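PDB 3TJY: effector protein hopAB3 from Pseudomonas syringae pv. maculicola, which is recognized by the tomato resistance protein Pto, eliciting Pto- and Prf-dependent immunity, and promotes virulence and disease symptoms in susceptible plants. Local coordinates for residues Val11-Glu16 with Leu48-Asp53. Sequence-based numbering, arbitrary orientation.
Sequences VQQLVE and LQHFPD
In this small helical bundle, the Pto-binding domain of the effector, the side-chain amide of Q13 on helix 3-16 bridges to two consecutive residues, Q49 and H50, near the end of helix 41-50. The backbones stay well apart, with Q13 CA and Q49 CA 10.1 Å from each other, so polar side chains do the joining. Q13 has CG anti to its carbonyl carbon (chi1 -71°) and runs on extended beyond CG, which carries its amide over to helix 41-50. There its two ends do opposite jobs. OE1 of Q13 accepts a short, nearly straight hydrogen bond of 2.7 Å from H50 NE2; the oxygen sits at the imidazole edge close to the ring plane, and the donor lies in the carbonyl plane of Q13, although amide and ring stand 80° apart. The other ring nitrogen, ND1, has a weak hydrogen bond with R6, so both ring nitrogens are engaged, which favours this orientation of the ring. I10, also from helix 3-16, packs against the same histidine. The second bond is looser: Q13 NE2 donates to Q49 OE1 over 3.1 Å, approaching from above the Q49 carbonyl plane, 36° out of it.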
ATOM      1  N   VAL A  11      -1.571   3.368  -5.891  1.00  9.84           N
ATOM      2  CA  VAL A  11      -3.022   3.307  -5.969  1.00 10.51           C
ATOM      3  C   VAL A  11      -3.470   2.981  -7.394  1.00 11.86           C
ATOM      4  O   VAL A  11      -4.328   2.135  -7.588  1.00 10.86           O
ATOM      5  CB  VAL A  11      -3.658   4.599  -5.444  1.00 10.13           C
ATOM      6  CG1 VAL A  11      -5.177   4.629  -5.715  1.00 11.28           C
ATOM      7  CG2 VAL A  11      -3.357   4.743  -3.949  1.00 12.00           C
ATOM      8  N   GLN A  12      -2.886   3.659  -8.382  1.00 11.29           N
ATOM      9  CA  GLN A  12      -3.181   3.385  -9.788  1.00 10.68           C
ATOM     10  C   GLN A  12      -2.976   1.919 -10.138  1.00 10.56           C
ATOM     11  O   GLN A  12      -3.802   1.308 -10.818  1.00 14.74           O
ATOM     12  CB  GLN A  12      -2.243   4.216 -10.683  1.00  9.00           C
ATOM     13  CG  GLN A  12      -2.293   3.856 -12.163  1.00 13.19           C
ATOM     14  CD  GLN A  12      -1.269   4.650 -12.980  1.00 15.03           C
ATOM     15  OE1 GLN A  12      -0.153   4.907 -12.516  1.00 15.90           O
ATOM     16  NE2 GLN A  12      -1.650   5.043 -14.194  1.00 13.47           N
ATOM     17  N   GLN A  13      -1.824   1.386  -9.738  1.00 10.26           N
ATOM     18  CA  GLN A  13      -1.505  -0.001 -10.038  1.00 10.36           C
ATOM     19  C   GLN A  13      -2.436  -0.977  -9.313  1.00 11.22           C
ATOM     20  O   GLN A  13      -2.773  -2.037  -9.860  1.00 16.03           O
ATOM     21  CB  GLN A  13      -0.060  -0.289  -9.686  1.00 10.51           C
ATOM     22  CG  GLN A  13       0.945   0.375 -10.613  1.00 13.88           C
ATOM     23  CD  GLN A  13       2.357   0.038 -10.200  1.00 17.30           C
ATOM     24  OE1 GLN A  13       2.727   0.228  -9.059  1.00 17.94           O
ATOM     25  NE2 GLN A  13       3.136  -0.510 -11.124  1.00 31.23           N
ATOM     26  N   LEU A  14      -2.822  -0.647  -8.081  1.00 10.83           N
ATOM     27  CA  LEU A  14      -3.800  -1.481  -7.359  1.00  9.75           C
ATOM     28  C   LEU A  14      -5.141  -1.530  -8.091  1.00 11.71           C
ATOM     29  O   LEU A  14      -5.724  -2.602  -8.268  1.00 15.40           O
ATOM     30  CB  LEU A  14      -4.003  -0.965  -5.927  1.00 13.99           C
ATOM     31  CG  LEU A  14      -2.832  -1.249  -4.984  1.00 11.56           C
ATOM     32  CD1 LEU A  14      -2.973  -0.473  -3.676  1.00 12.21           C
ATOM     33  CD2 LEU A  14      -2.685  -2.745  -4.727  1.00 13.76           C
ATOM     34  N   VAL A  15      -5.621  -0.371  -8.525  0.53 10.91           N
ATOM     35  CA  VAL A  15      -6.866  -0.337  -9.295  0.53 11.45           C
ATOM     36  C   VAL A  15      -6.736  -1.178 -10.571  0.53 13.12           C
ATOM     37  O   VAL A  15      -7.623  -1.976 -10.898  0.53 16.34           O
ATOM     38  CB  VAL A  15      -7.294   1.102  -9.641  0.53 12.73           C
ATOM     39  CG1 VAL A  15      -8.569   1.068 -10.454  0.53 12.55           C
ATOM     40  CG2 VAL A  15      -7.507   1.926  -8.375  0.53 10.56           C
ATOM     41  N   GLU A  16      -5.620  -1.011 -11.279  1.00 14.57           N
ATOM     42  CA  GLU A  16      -5.350  -1.783 -12.501  1.00 16.08           C
ATOM     43  C   GLU A  16      -5.438  -3.275 -12.192  1.00 24.12           C
ATOM     44  O   GLU A  16      -5.882  -4.069 -13.018  1.00 24.97           O
ATOM     45  CB  GLU A  16      -3.929  -1.554 -13.024  1.00 22.67           C
ATOM     46  CG  GLU A  16      -3.527  -0.159 -13.489  1.00 37.72           C
ATOM     47  CD  GLU A  16      -2.019  -0.085 -13.798  1.00 40.27           C
ATOM     48  OE1 GLU A  16      -1.465   1.032 -13.860  1.00 34.28           O
ATOM     49  OE2 GLU A  16      -1.380  -1.154 -13.968  1.00 44.07           O
ATOM     50  N   LEU A  48       5.174  -5.277  -3.687  1.00 10.22           N
ATOM     51  CA  LEU A  48       6.594  -5.631  -3.771  1.00 11.97           C
ATOM     52  C   LEU A  48       7.377  -4.679  -4.667  1.00 14.74           C
ATOM     53  O   LEU A  48       8.595  -4.558  -4.528  1.00 15.62           O
ATOM     54  CB  LEU A  48       6.792  -7.074  -4.253  1.00 12.12           C
ATOM     55  CG  LEU A  48       6.391  -8.195  -3.290  1.00 16.08           C
ATOM     56  CD1 LEU A  48       6.542  -9.572  -3.936  1.00 13.43           C
ATOM     57  CD2 LEU A  48       7.204  -8.116  -1.974  1.00 14.67           C
ATOM     58  N   GLN A  49       6.699  -4.032  -5.606  1.00 11.42           N
ATOM     59  CA  GLN A  49       7.391  -3.085  -6.486  1.00 13.40           C
ATOM     60  C   GLN A  49       7.795  -1.838  -5.719  1.00 15.04           C
ATOM     61  O   GLN A  49       8.680  -1.098  -6.164  1.00 14.54           O
ATOM     62  CB  GLN A  49       6.508  -2.653  -7.661  1.00 14.98           C
ATOM     63  CG  GLN A  49       6.163  -3.735  -8.641  1.00 20.67           C
ATOM     64  CD  GLN A  49       5.289  -3.238  -9.779  1.00 24.30           C
ATOM     65  OE1 GLN A  49       5.612  -2.248 -10.432  1.00 20.93           O
ATOM     66  NE2 GLN A  49       4.169  -3.926 -10.019  1.00 26.31           N
ATOM     67  N   HIS A  50       7.147  -1.597  -4.582  1.00 11.55           N
ATOM     68  CA  HIS A  50       7.328  -0.340  -3.853  1.00  8.73           C
ATOM     69  C   HIS A  50       7.816  -0.490  -2.420  1.00 11.23           C
ATOM     70  O   HIS A  50       8.396   0.439  -1.851  1.00 11.40           O
ATOM     71  CB  HIS A  50       6.038   0.464  -3.870  1.00  8.25           C
ATOM     72  CG  HIS A  50       5.564   0.773  -5.247  1.00 12.26           C
ATOM     73  ND1 HIS A  50       6.029   1.854  -5.964  1.00 13.52           N
ATOM     74  CD2 HIS A  50       4.700   0.123  -6.060  1.00 13.69           C
ATOM     75  CE1 HIS A  50       5.457   1.863  -7.156  1.00 13.95           C
ATOM     76  NE2 HIS A  50       4.646   0.825  -7.240  1.00 13.61           N
ATOM     77  N   PHE A  51       7.568  -1.655  -1.836  1.00 10.06           N
ATOM     78  CA  PHE A  51       8.060  -1.966  -0.497  1.00  9.79           C
ATOM     79  C   PHE A  51       8.802  -3.294  -0.571  1.00  9.53           C
ATOM     80  O   PHE A  51       8.286  -4.321  -0.164  1.00 11.45           O
ATOM     81  CB  PHE A  51       6.893  -2.079   0.502  1.00  9.74           C
ATOM     82  CG  PHE A  51       6.056  -0.833   0.600  1.00  8.69           C
ATOM     83  CD1 PHE A  51       6.394   0.170   1.495  1.00  8.81           C
ATOM     84  CD2 PHE A  51       4.924  -0.676  -0.194  1.00 13.44           C
ATOM     85  CE1 PHE A  51       5.618   1.332   1.609  1.00 10.16           C
ATOM     86  CE2 PHE A  51       4.144   0.490  -0.097  1.00 12.79           C
ATOM     87  CZ  PHE A  51       4.504   1.492   0.807  1.00 12.99           C
ATOM     88  N   PRO A  52      10.024  -3.280  -1.120  1.00  9.66           N
ATOM     89  CA  PRO A  52      10.708  -4.524  -1.459  1.00  8.47           C
ATOM     90  C   PRO A  52      10.934  -5.461  -0.271  1.00  9.71           C
ATOM     91  O   PRO A  52      10.982  -6.661  -0.474  1.00 11.97           O
ATOM     92  CB  PRO A  52      12.058  -4.048  -2.002  1.00 15.87           C
ATOM     93  CG  PRO A  52      12.176  -2.593  -1.557  1.00 12.72           C
ATOM     94  CD  PRO A  52      10.794  -2.086  -1.515  1.00 11.17           C
ATOM     95  N   ASP A  53      11.076  -4.912   0.929  1.00 11.58           N
ATOM     96  CA  ASP A  53      11.429  -5.711   2.094  1.00 12.76           C
ATOM     97  C   ASP A  53      10.203  -6.138   2.892  1.00 11.64           C
ATOM     98  O   ASP A  53      10.345  -6.661   3.998  1.00 15.08           O
ATOM     99  CB  ASP A  53      12.346  -4.919   3.030  1.00 13.26           C
ATOM    100  CG  ASP A  53      13.645  -4.518   2.377  1.00 21.21           C
ATOM    101  OD1 ASP A  53      14.270  -5.364   1.711  1.00 22.69           O
ATOM    102  OD2 ASP A  53      14.052  -3.349   2.545  1.00 24.35           O
TER